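Protein CsuE (Acinetobacter baumannii, PDB 6FJY) probably serves as the adhesion subunit at the tip of archaic chaperone-usher Csu pili in biofilm formation, captured here in a pre-assembly complex with the chaperone CsuC. Local coordinates at residues D[48-53]-D[129-134]; D[73-78]-D[102-107]; D[204-209]-D[283-288]; D[219-224]-D[305-310]. All coordinates share one frame; numbering follows the deposited sequence.

Contact 1 (D[48-53]-D[129-134]); sequences LKYRVE and VKWFYS
Two antiparallel strands of an Ig-like beta sandwich, 48-53 and 129-134, illustrate how a ladder sorts its side chains by face. On the face of Leu-48, Tyr-50, Val-129 and Trp-131, the indole has CG anti to its carbonyl carbon (chi1 -49°) and leans toward the partner strand. Its CE3 reaches Tyr-50 CB at 3.7 Å, Leu-48 CD2 arrives at the ring edge near its plane, and Val-129 CG1 lies over one face. Tyr-50 takes the crowded rotamer, so its ring heads away and meets the indole obliquely, planes 46° apart; Tyr-50 OH hydrogen-bonds to Asp-74, and Trp-131 NE1 to Ser-169. On the other face the extended Lys-49 chain lays CE over one face of the Phe-132 ring, while its ammonium group makes a cation-pi contact with Trp-163. Arg-51 and Lys-130 run side by side, the CD of Lys-130 over one guanidinium face, and Arg-51 NH2 lies 3.6 Å from Phe-132 CZ. The like charges, 5.0 Å apart from Arg-51 NH1 to Lys-130 NZ, are probably eased by salt bridges from Lys-130 to Asp-168 and, long, to Glu-53. Among four backbone bonds, Phe-132 N meets Lys-49 O at 2.9 Å, nearly along the C=O axis.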
# COMPACT_ATOMS: atom_id res chain seq x y z
N LEU D 48 13.92 29.94 -19.81
CA LEU D 48 13.52 29.52 -18.48
C LEU D 48 14.76 29.27 -17.65
O LEU D 48 15.59 28.42 -18.00
CB LEU D 48 12.66 28.26 -18.54
CG LEU D 48 11.83 27.96 -17.29
CD1 LEU D 48 10.58 27.20 -17.68
CD2 LEU D 48 12.62 27.18 -16.26
N LYS D 49 14.91 30.02 -16.56
CA LYS D 49 15.84 29.71 -15.49
C LYS D 49 15.08 29.77 -14.17
O LYS D 49 14.07 30.47 -14.06
CB LYS D 49 17.05 30.67 -15.48
CG LYS D 49 16.89 31.93 -14.65
CD LYS D 49 18.18 32.80 -14.70
CE LYS D 49 18.07 34.01 -13.78
NZ LYS D 49 19.19 34.99 -13.92
N TYR D 50 15.53 28.99 -13.19
CA TYR D 50 14.87 28.93 -11.90
C TYR D 50 15.88 29.14 -10.79
O TYR D 50 17.10 29.06 -10.99
CB TYR D 50 14.11 27.60 -11.68
CG TYR D 50 14.96 26.34 -11.60
CD1 TYR D 50 15.48 25.89 -10.39
CD2 TYR D 50 15.23 25.59 -12.74
CE1 TYR D 50 16.25 24.74 -10.32
CE2 TYR D 50 15.99 24.44 -12.67
CZ TYR D 50 16.50 24.02 -11.46
OH TYR D 50 17.26 22.88 -11.42
N ARG D 51 15.35 29.44 -9.60
CA ARG D 51 16.16 29.66 -8.41
C ARG D 51 15.47 28.96 -7.26
O ARG D 51 14.32 29.26 -6.94
CB ARG D 51 16.32 31.16 -8.11
CG ARG D 51 17.17 31.46 -6.88
CD ARG D 51 16.92 32.88 -6.37
NE ARG D 51 17.12 33.89 -7.41
CZ ARG D 51 16.88 35.19 -7.27
NH1 ARG D 51 16.43 35.68 -6.11
NH2 ARG D 51 17.10 36.00 -8.29
N VAL D 52 16.17 28.01 -6.63
CA VAL D 52 15.61 27.35 -5.46
C VAL D 52 15.77 28.28 -4.25
O VAL D 52 16.88 28.63 -3.87
CB VAL D 52 16.30 26.00 -5.21
CG1 VAL D 52 15.59 25.26 -4.09
CG2 VAL D 52 16.29 25.20 -6.48
N GLU D 53 14.64 28.68 -3.67
CA GLU D 53 14.68 29.50 -2.46
C GLU D 53 14.76 28.59 -1.24
O GLU D 53 15.79 28.52 -0.57
CB GLU D 53 13.46 30.43 -2.39
CG GLU D 53 13.57 31.71 -3.20
CD GLU D 53 12.48 32.72 -2.84
OE1 GLU D 53 11.47 32.31 -2.23
OE2 GLU D 53 12.63 33.92 -3.14
N VAL D 129 10.46 28.06 -5.31
CA VAL D 129 11.27 28.30 -6.49
C VAL D 129 10.87 29.63 -7.10
O VAL D 129 9.68 29.94 -7.23
CB VAL D 129 11.14 27.16 -7.52
CG1 VAL D 129 12.03 27.42 -8.72
CG2 VAL D 129 11.49 25.82 -6.89
N LYS D 130 11.87 30.42 -7.47
CA LYS D 130 11.68 31.63 -8.25
C LYS D 130 11.93 31.28 -9.71
O LYS D 130 13.02 30.78 -10.05
CB LYS D 130 12.60 32.75 -7.79
CG LYS D 130 12.26 34.12 -8.39
CD LYS D 130 13.06 35.24 -7.71
CE LYS D 130 12.73 35.38 -6.23
NZ LYS D 130 11.47 36.16 -6.00
N TRP D 131 10.94 31.52 -10.56
CA TRP D 131 10.99 31.22 -11.98
C TRP D 131 11.08 32.50 -12.79
O TRP D 131 10.42 33.50 -12.48
CB TRP D 131 9.74 30.44 -12.41
CG TRP D 131 9.42 29.28 -11.53
CD1 TRP D 131 8.69 29.29 -10.39
CD2 TRP D 131 9.82 27.92 -11.74
NE1 TRP D 131 8.61 28.03 -9.86
CE2 TRP D 131 9.30 27.17 -10.68
CE3 TRP D 131 10.57 27.28 -12.73
CZ2 TRP D 131 9.50 25.79 -10.57
CZ3 TRP D 131 10.77 25.91 -12.62
CH2 TRP D 131 10.24 25.19 -11.55
N PHE D 132 11.91 32.46 -13.83
CA PHE D 132 12.03 33.53 -14.81
C PHE D 132 11.82 32.86 -16.17
O PHE D 132 12.66 32.08 -16.61
CB PHE D 132 13.41 34.20 -14.74
CG PHE D 132 13.81 34.65 -13.35
CD1 PHE D 132 14.27 33.75 -12.40
CD2 PHE D 132 13.74 36.00 -13.00
CE1 PHE D 132 14.65 34.17 -11.13
CE2 PHE D 132 14.13 36.43 -11.73
CZ PHE D 132 14.58 35.52 -10.80
N TYR D 133 10.69 33.15 -16.81
CA TYR D 133 10.32 32.43 -18.02
C TYR D 133 9.79 33.37 -19.09
O TYR D 133 9.24 34.44 -18.80
CB TYR D 133 9.28 31.33 -17.74
CG TYR D 133 8.01 31.83 -17.10
CD1 TYR D 133 6.93 32.26 -17.88
CD2 TYR D 133 7.87 31.88 -15.72
CE1 TYR D 133 5.77 32.71 -17.30
CE2 TYR D 133 6.71 32.34 -15.13
CZ TYR D 133 5.66 32.76 -15.92
OH TYR D 133 4.50 33.21 -15.33
N SER D 134 9.97 32.95 -20.35
CA SER D 134 9.31 33.57 -21.50
C SER D 134 9.03 32.45 -22.51
O SER D 134 9.93 32.04 -23.25
CB SER D 134 10.16 34.67 -22.13
OG SER D 134 9.48 35.22 -23.24

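Contact 2 (D[73-78]-D[102-107]); sequences LDSNNE and GNLPFY
Tyr-107, Ser-75 and Leu-73 bury the most surface where, in the Ig-like fold, the end of strand 67-73 joins strand 103-110 and the turn that follows folds back against it. Leu-73 and Tyr-107 form an antiparallel hydrogen-bonded pair: Leu-73 N donates to Tyr-107 O and Tyr-107 N to Leu-73 O, both at 2.8 Å. Just beyond this pair the backbone enters a type I beta turn, Asp-74 to Asn-77, which borders the Tyr-107 ring on one face and at an edge. Asp-74 O lies in the plane of that ring at its edge, 3.4 Å from CD2, while Asn-77 ND2 lies over one face toward the rim, its amide tilted 24° from the ring. Ser-75 reaches the opposite way along the strand. With OG anti to its carbonyl carbon, it donates to Pro-105 O at 2.7 Å, from above the carbonyl plane, and sits tightly against Leu-104, its OG 3.2 Å from Leu-104 CG. Between these grips, Asp-74 CA presses its C-H on the face of the Phe-106 ring, a CH-pi contact of 3.8 Å to the centroid. The turn is stiffened from within by Asp-74 OD1, which accepts from Glu-78 N at 2.6 Å. Strand 103-110 is thus flanked by the end of strand 67-73 and by strand 24-31, where Phe-29 and Ser-31 touch Phe-106 and Ser-26 touches Tyr-107.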
# COMPACT_ATOMS: atom_id res chain seq x y z
N LEU D 73 15.34 16.51 -8.21
CA LEU D 73 15.93 16.71 -9.52
C LEU D 73 14.95 17.47 -10.41
O LEU D 73 13.73 17.31 -10.29
CB LEU D 73 16.31 15.38 -10.19
CG LEU D 73 17.31 14.44 -9.50
CD1 LEU D 73 16.61 13.40 -8.65
CD2 LEU D 73 18.20 13.78 -10.54
N ASP D 74 15.51 18.29 -11.31
CA ASP D 74 14.73 19.14 -12.20
C ASP D 74 14.26 18.35 -13.41
O ASP D 74 14.42 17.14 -13.51
CB ASP D 74 15.54 20.36 -12.62
CG ASP D 74 16.85 19.99 -13.31
OD1 ASP D 74 17.04 18.80 -13.62
OD2 ASP D 74 17.69 20.89 -13.53
N SER D 75 13.68 19.06 -14.39
CA SER D 75 13.06 18.42 -15.53
C SER D 75 14.07 17.74 -16.45
O SER D 75 13.67 16.94 -17.30
CB SER D 75 12.25 19.45 -16.32
OG SER D 75 11.33 20.12 -15.47
N ASN D 76 15.36 18.04 -16.32
CA ASN D 76 16.40 17.37 -17.10
C ASN D 76 17.13 16.31 -16.28
O ASN D 76 18.24 15.91 -16.65
CB ASN D 76 17.38 18.40 -17.65
CG ASN D 76 16.73 19.36 -18.63
OD1 ASN D 76 16.15 18.95 -19.63
ND2 ASN D 76 16.83 20.65 -18.33
N ASN D 77 16.53 15.85 -15.18
CA ASN D 77 17.14 14.91 -14.24
C ASN D 77 18.48 15.41 -13.69
O ASN D 77 19.40 14.63 -13.47
CB ASN D 77 17.28 13.51 -14.85
CG ASN D 77 16.17 12.57 -14.41
OD1 ASN D 77 16.29 11.88 -13.39
ND2 ASN D 77 15.07 12.54 -15.17
N GLU D 78 18.56 16.71 -13.44
CA GLU D 78 19.71 17.30 -12.76
C GLU D 78 19.36 17.68 -11.33
O GLU D 78 18.29 18.24 -11.07
CB GLU D 78 20.22 18.54 -13.51
CG GLU D 78 20.94 18.20 -14.80
CD GLU D 78 21.88 19.29 -15.24
OE1 GLU D 78 21.45 20.46 -15.32
OE2 GLU D 78 23.07 18.98 -15.51
N GLY D 102 -0.08 21.03 -18.12
CA GLY D 102 1.20 21.57 -18.54
C GLY D 102 2.20 21.68 -17.41
O GLY D 102 2.96 22.66 -17.36
N ASN D 103 2.23 20.70 -16.52
CA ASN D 103 3.10 20.78 -15.35
C ASN D 103 4.54 20.55 -15.75
O ASN D 103 4.87 19.55 -16.40
CB ASN D 103 2.67 19.77 -14.30
CG ASN D 103 1.37 20.15 -13.62
OD1 ASN D 103 0.97 21.31 -13.61
ND2 ASN D 103 0.69 19.16 -13.04
N LEU D 104 5.40 21.47 -15.38
CA LEU D 104 6.82 21.22 -15.50
C LEU D 104 7.21 20.30 -14.36
O LEU D 104 6.99 20.65 -13.19
CB LEU D 104 7.62 22.51 -15.45
CG LEU D 104 9.08 22.31 -15.81
CD1 LEU D 104 9.23 21.78 -17.23
CD2 LEU D 104 9.81 23.61 -15.64
N PRO D 105 7.72 19.10 -14.63
CA PRO D 105 7.95 18.13 -13.56
C PRO D 105 9.34 18.22 -12.96
O PRO D 105 10.34 18.47 -13.64
CB PRO D 105 7.75 16.79 -14.28
CG PRO D 105 8.22 17.06 -15.66
CD PRO D 105 7.83 18.48 -15.97
N PHE D 106 9.38 18.03 -11.65
CA PHE D 106 10.58 17.69 -10.91
C PHE D 106 10.44 16.25 -10.41
O PHE D 106 9.36 15.65 -10.48
CB PHE D 106 10.81 18.65 -9.74
CG PHE D 106 11.44 19.97 -10.11
CD1 PHE D 106 11.54 20.37 -11.44
CD2 PHE D 106 11.93 20.81 -9.13
CE1 PHE D 106 12.12 21.59 -11.77
CE2 PHE D 106 12.51 22.02 -9.45
CZ PHE D 106 12.60 22.41 -10.77
N TYR D 107 11.52 15.72 -9.87
CA TYR D 107 11.57 14.31 -9.50
C TYR D 107 12.16 14.17 -8.11
O TYR D 107 13.12 14.86 -7.75
CB TYR D 107 12.40 13.49 -10.52
CG TYR D 107 11.84 13.56 -11.94
CD1 TYR D 107 10.88 12.66 -12.38
CD2 TYR D 107 12.27 14.55 -12.82
CE1 TYR D 107 10.37 12.74 -13.67
CE2 TYR D 107 11.76 14.64 -14.11
CZ TYR D 107 10.82 13.73 -14.53
OH TYR D 107 10.31 13.82 -15.81

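Contact 3 (D[204-209]-D[283-288])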
# COMPACT_ATOMS: atom_id res chain seq x y z
N SER D 204 9.85 -28.55 8.03
CA SER D 204 10.21 -27.43 7.16
C SER D 204 9.86 -26.11 7.83
O SER D 204 9.68 -26.05 9.05
CB SER D 204 9.51 -27.56 5.80
OG SER D 204 9.87 -26.50 4.93
N SER D 205 9.76 -25.04 7.04
CA SER D 205 9.48 -23.73 7.60
C SER D 205 8.94 -22.81 6.51
O SER D 205 9.13 -23.04 5.32
CB SER D 205 10.72 -23.12 8.26
OG SER D 205 11.74 -22.80 7.32
N MET D 206 8.25 -21.76 6.96
CA MET D 206 7.83 -20.65 6.12
C MET D 206 8.46 -19.37 6.66
O MET D 206 8.75 -19.26 7.86
CB MET D 206 6.29 -20.50 6.11
CG MET D 206 5.57 -21.63 5.41
SD MET D 206 3.80 -21.54 5.63
CE MET D 206 3.64 -19.81 5.47
N GLY D 207 8.71 -18.42 5.76
CA GLY D 207 9.33 -17.17 6.14
C GLY D 207 8.53 -15.96 5.68
O GLY D 207 8.14 -15.88 4.51
N ILE D 208 8.28 -15.02 6.59
CA ILE D 208 7.55 -13.80 6.27
C ILE D 208 8.35 -12.59 6.74
O ILE D 208 8.64 -12.45 7.94
CB ILE D 208 6.14 -13.79 6.90
CG1 ILE D 208 5.35 -14.98 6.36
CG2 ILE D 208 5.44 -12.48 6.59
CD1 ILE D 208 3.94 -15.08 6.85
N ARG D 209 8.71 -11.72 5.80
CA ARG D 209 9.45 -10.49 6.08
C ARG D 209 8.48 -9.33 5.97
O ARG D 209 7.95 -9.06 4.88
CB ARG D 209 10.63 -10.33 5.11
CG ARG D 209 11.59 -11.52 5.12
CD ARG D 209 12.67 -11.39 4.06
NE ARG D 209 13.25 -10.05 4.06
CZ ARG D 209 13.25 -9.23 3.01
NH1 ARG D 209 12.72 -9.62 1.86
NH2 ARG D 209 13.81 -8.03 3.11
N TYR D 283 8.22 -19.76 10.58
CA TYR D 283 7.23 -20.68 11.14
C TYR D 283 7.68 -22.11 10.83
O TYR D 283 7.52 -22.58 9.70
CB TYR D 283 5.83 -20.42 10.59
CG TYR D 283 5.33 -19.01 10.82
CD1 TYR D 283 5.70 -17.97 9.97
CD2 TYR D 283 4.46 -18.72 11.87
CE1 TYR D 283 5.24 -16.67 10.17
CE2 TYR D 283 4.00 -17.44 12.09
CZ TYR D 283 4.39 -16.42 11.24
OH TYR D 283 3.93 -15.14 11.45
N VAL D 284 8.23 -22.78 11.83
CA VAL D 284 8.64 -24.17 11.70
C VAL D 284 7.40 -25.04 11.80
O VAL D 284 6.48 -24.76 12.58
CB VAL D 284 9.69 -24.53 12.77
CG1 VAL D 284 10.03 -26.02 12.72
CG2 VAL D 284 10.93 -23.70 12.56
N PHE D 285 7.35 -26.09 10.98
CA PHE D 285 6.19 -26.95 10.93
C PHE D 285 6.60 -28.33 10.46
O PHE D 285 7.64 -28.51 9.81
CB PHE D 285 5.08 -26.37 10.04
CG PHE D 285 5.42 -26.33 8.57
CD1 PHE D 285 6.08 -25.23 8.03
CD2 PHE D 285 5.04 -27.36 7.73
CE1 PHE D 285 6.37 -25.19 6.67
CE2 PHE D 285 5.33 -27.32 6.37
CZ PHE D 285 6.00 -26.24 5.84
N THR D 286 5.77 -29.31 10.81
CA THR D 286 6.05 -30.71 10.54
C THR D 286 4.90 -31.30 9.74
O THR D 286 3.74 -31.15 10.13
CB THR D 286 6.25 -31.49 11.83
OG1 THR D 286 7.40 -30.97 12.52
CG2 THR D 286 6.47 -32.95 11.53
N THR D 287 5.24 -31.94 8.63
CA THR D 287 4.28 -32.60 7.75
C THR D 287 4.41 -34.10 7.98
O THR D 287 5.45 -34.69 7.68
CB THR D 287 4.55 -32.23 6.29
OG1 THR D 287 4.71 -30.81 6.18
CG2 THR D 287 3.41 -32.66 5.41
N LYS D 288 3.37 -34.71 8.54
CA LYS D 288 3.36 -36.12 8.90
C LYS D 288 2.33 -36.89 8.07
O LYS D 288 1.34 -36.32 7.60
CB LYS D 288 3.04 -36.33 10.38
CG LYS D 288 3.97 -35.65 11.37
CD LYS D 288 3.38 -35.69 12.79
CE LYS D 288 4.25 -34.90 13.79
NZ LYS D 288 3.66 -34.83 15.16
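The Phe-285 ring carries Ser-204 CA over one face and has Met-206 N and Tyr-283 O at its edge, in plane. It reaches this place because CG occupies the crowded position between the backbone N and the carbonyl carbon (chi1 68°), which swings the ring across to the neighbouring strand; its CE1 ends 3.4 Å from Ser-205 N, approached obliquely. The second flat group, the Tyr-283 ring, has Met-206 O near its plane at the edge and takes Ile-208 CD1 obliquely, 3.9 Å from CE1. Beyond the two segments, Trp-263 meets the Tyr-283 ring edge-to-face.

Met-206 stands beside Phe-285. Its chain crosses that of Phe-285 at about a right angle, CG 3.9 Å from Phe-285 CE1, and chi1 with an extended chi2 places SD 5.3 Å from the ring centroid, an oblique Met-aromatic contact. Val-218 of strand 217-220 packs on Met-206, Ile-208 and Tyr-283, as expected for the interior of a beta sandwich. The strands themselves are antiparallel and joined by four backbone bonds: Ser-204 N to Phe-285 O runs nearly along the C=O axis, at 2.8 Å, whereas Met-206 N reaches Tyr-283 O from 35° above its carbonyl plane.

The chemistry is thus divided. Main-chain polar atoms pair with one another, while largely apolar groups line the face of Met-206, Tyr-283 and Phe-285, which Ser-204 shares with its CB and OG against Phe-285 CZ. With Tyr-283 O lying against the Phe-285 rim, a weakly favourable meeting of carbonyl oxygen and ring hydrogens is probable.

Contact 4 (D[219-224]-D[305-310])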
# COMPACT_ATOMS: atom_id res chain seq x y z
N SER D 219 -3.00 -18.79 8.11
CA SER D 219 -3.85 -19.97 8.15
C SER D 219 -3.53 -20.89 6.98
O SER D 219 -3.03 -20.46 5.93
CB SER D 219 -5.33 -19.60 8.14
OG SER D 219 -5.68 -18.85 9.29
N LEU D 220 -3.84 -22.17 7.17
CA LEU D 220 -3.68 -23.18 6.13
C LEU D 220 -5.01 -23.90 5.95
O LEU D 220 -5.64 -24.30 6.93
CB LEU D 220 -2.58 -24.20 6.48
CG LEU D 220 -1.14 -23.71 6.70
CD1 LEU D 220 -0.23 -24.90 6.91
CD2 LEU D 220 -0.63 -22.85 5.55
N ASN D 221 -5.42 -24.05 4.69
CA ASN D 221 -6.66 -24.74 4.38
C ASN D 221 -6.44 -26.25 4.52
O ASN D 221 -5.43 -26.70 5.07
CB ASN D 221 -7.15 -24.35 2.99
CG ASN D 221 -6.36 -25.01 1.87
OD1 ASN D 221 -5.20 -25.38 2.03
ND2 ASN D 221 -7.00 -25.17 0.73
N ASN D 222 -7.39 -27.04 4.03
CA ASN D 222 -7.31 -28.49 4.06
C ASN D 222 -6.94 -29.08 2.70
O ASN D 222 -7.15 -30.27 2.46
CB ASN D 222 -8.62 -29.08 4.56
CG ASN D 222 -8.88 -28.76 6.02
OD1 ASN D 222 -7.95 -28.61 6.80
ND2 ASN D 222 -10.15 -28.67 6.39
N GLY D 223 -6.40 -28.26 1.80
CA GLY D 223 -5.88 -28.77 0.55
C GLY D 223 -6.95 -29.06 -0.48
O GLY D 223 -8.12 -28.67 -0.37
N LEU D 224 -6.53 -29.79 -1.52
CA LEU D 224 -7.40 -30.11 -2.64
C LEU D 224 -8.18 -31.41 -2.44
O LEU D 224 -9.21 -31.59 -3.09
CB LEU D 224 -6.59 -30.22 -3.93
CG LEU D 224 -5.68 -29.03 -4.24
CD1 LEU D 224 -4.92 -29.25 -5.54
CD2 LEU D 224 -6.50 -27.75 -4.29
N THR D 305 -2.09 -29.42 -2.69
CA THR D 305 -1.75 -28.00 -2.67
C THR D 305 -2.53 -27.33 -1.55
O THR D 305 -3.77 -27.29 -1.58
CB THR D 305 -2.04 -27.35 -4.02
OG1 THR D 305 -1.43 -28.13 -5.06
CG2 THR D 305 -1.46 -25.95 -4.07
N VAL D 306 -1.81 -26.81 -0.56
CA VAL D 306 -2.41 -26.17 0.61
C VAL D 306 -2.39 -24.67 0.40
O VAL D 306 -1.36 -24.10 0.02
CB VAL D 306 -1.66 -26.56 1.89
CG1 VAL D 306 -2.17 -25.73 3.06
CG2 VAL D 306 -1.84 -28.04 2.19
N THR D 307 -3.53 -24.03 0.65
CA THR D 307 -3.64 -22.58 0.56
C THR D 307 -3.12 -21.97 1.86
O THR D 307 -3.63 -22.26 2.94
CB THR D 307 -5.08 -22.17 0.29
OG1 THR D 307 -5.49 -22.65 -1.00
CG2 THR D 307 -5.23 -20.66 0.31
N VAL D 308 -2.06 -21.17 1.75
CA VAL D 308 -1.55 -20.36 2.85
C VAL D 308 -2.26 -19.01 2.81
O VAL D 308 -2.06 -18.22 1.89
CB VAL D 308 -0.03 -20.16 2.76
CG1 VAL D 308 0.45 -19.41 4.01
CG2 VAL D 308 0.70 -21.48 2.60
N GLN D 309 -3.11 -18.75 3.80
CA GLN D 309 -3.80 -17.47 3.92
C GLN D 309 -3.05 -16.57 4.89
O GLN D 309 -2.74 -16.97 6.01
CB GLN D 309 -5.24 -17.65 4.38
CG GLN D 309 -6.03 -16.36 4.39
CD GLN D 309 -7.45 -16.56 4.85
OE1 GLN D 309 -7.71 -17.28 5.81
NE2 GLN D 309 -8.38 -15.92 4.15
N VAL D 310 -2.73 -15.36 4.43
CA VAL D 310 -2.19 -14.31 5.28
C VAL D 310 -3.24 -13.21 5.34
O VAL D 310 -3.58 -12.61 4.31
CB VAL D 310 -0.84 -13.80 4.77
CG1 VAL D 310 -0.24 -12.76 5.73
CG2 VAL D 310 0.10 -14.96 4.63
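Asn-221 has its CG in the crowded position between the backbone N and the carbonyl carbon (chi1 76°), and a small chi2 of -26° turns OD1 toward both the following loop and strand 305-310. The result is an Asx turn at the end of a strand of the Ig-like fold: OD1 accepts from Gly-223 N at 3.1 Å and also from Thr-307 N at 2.6 Å. Both donors lie well above the amide plane, that of Thr-307 by 58°, so this one oxygen stands in where a main-chain carbonyl would otherwise continue the ladder. The positive phi of Gly-223, which favours glycine, carries the backbone past Thr-305 O, with a CA-H contact of 3.3 Å from Gly-223 CA. On the sandwich side, Leu-220 lies alongside Val-308, its CD2 3.5 Å from Val-308 CG2, and its CB meets Val-306 CG1.

Strand 305-310 has a second partner: a strand of CsuC pairs with it in parallel, with Gln-113 of CsuC hydrogen-bonded to Thr-307 OG1 and Ser-111 of CsuC to Thr-305 OG1. This is the arrangement of donor-strand complementation, in which the chaperone supplies a strand to the subunit's Ig-like fold. Before the Asx turn the antiparallel ladder is regular, Gln-309 N donating to Ser-219 O at 2.7 Å.

The four contacts fall into two clusters on opposite sides of the chain's centre. Contacts 1 and 2 lie with centres about 13 Å apart, contact 2 nested along the chain within the loop that contact 1 closes; besides the hydrogen bond from Tyr-50 to Asp-74, Trp-131 CH2 packs on Phe-106 CZ at 3.7 Å and Trp-131 CZ3 on Leu-104 CD2 at 3.9 Å. Contacts 3 and 4, also about 13 Å apart between centres, interleave in sequence and touch where Met-206 CE meets Val-308 CG1 at 3.5 Å. Between clusters, centres stand about 47 to 59 Å apart. Contact 4 includes the strand that pairs with CsuC; no other chain touches contacts 1 and 2.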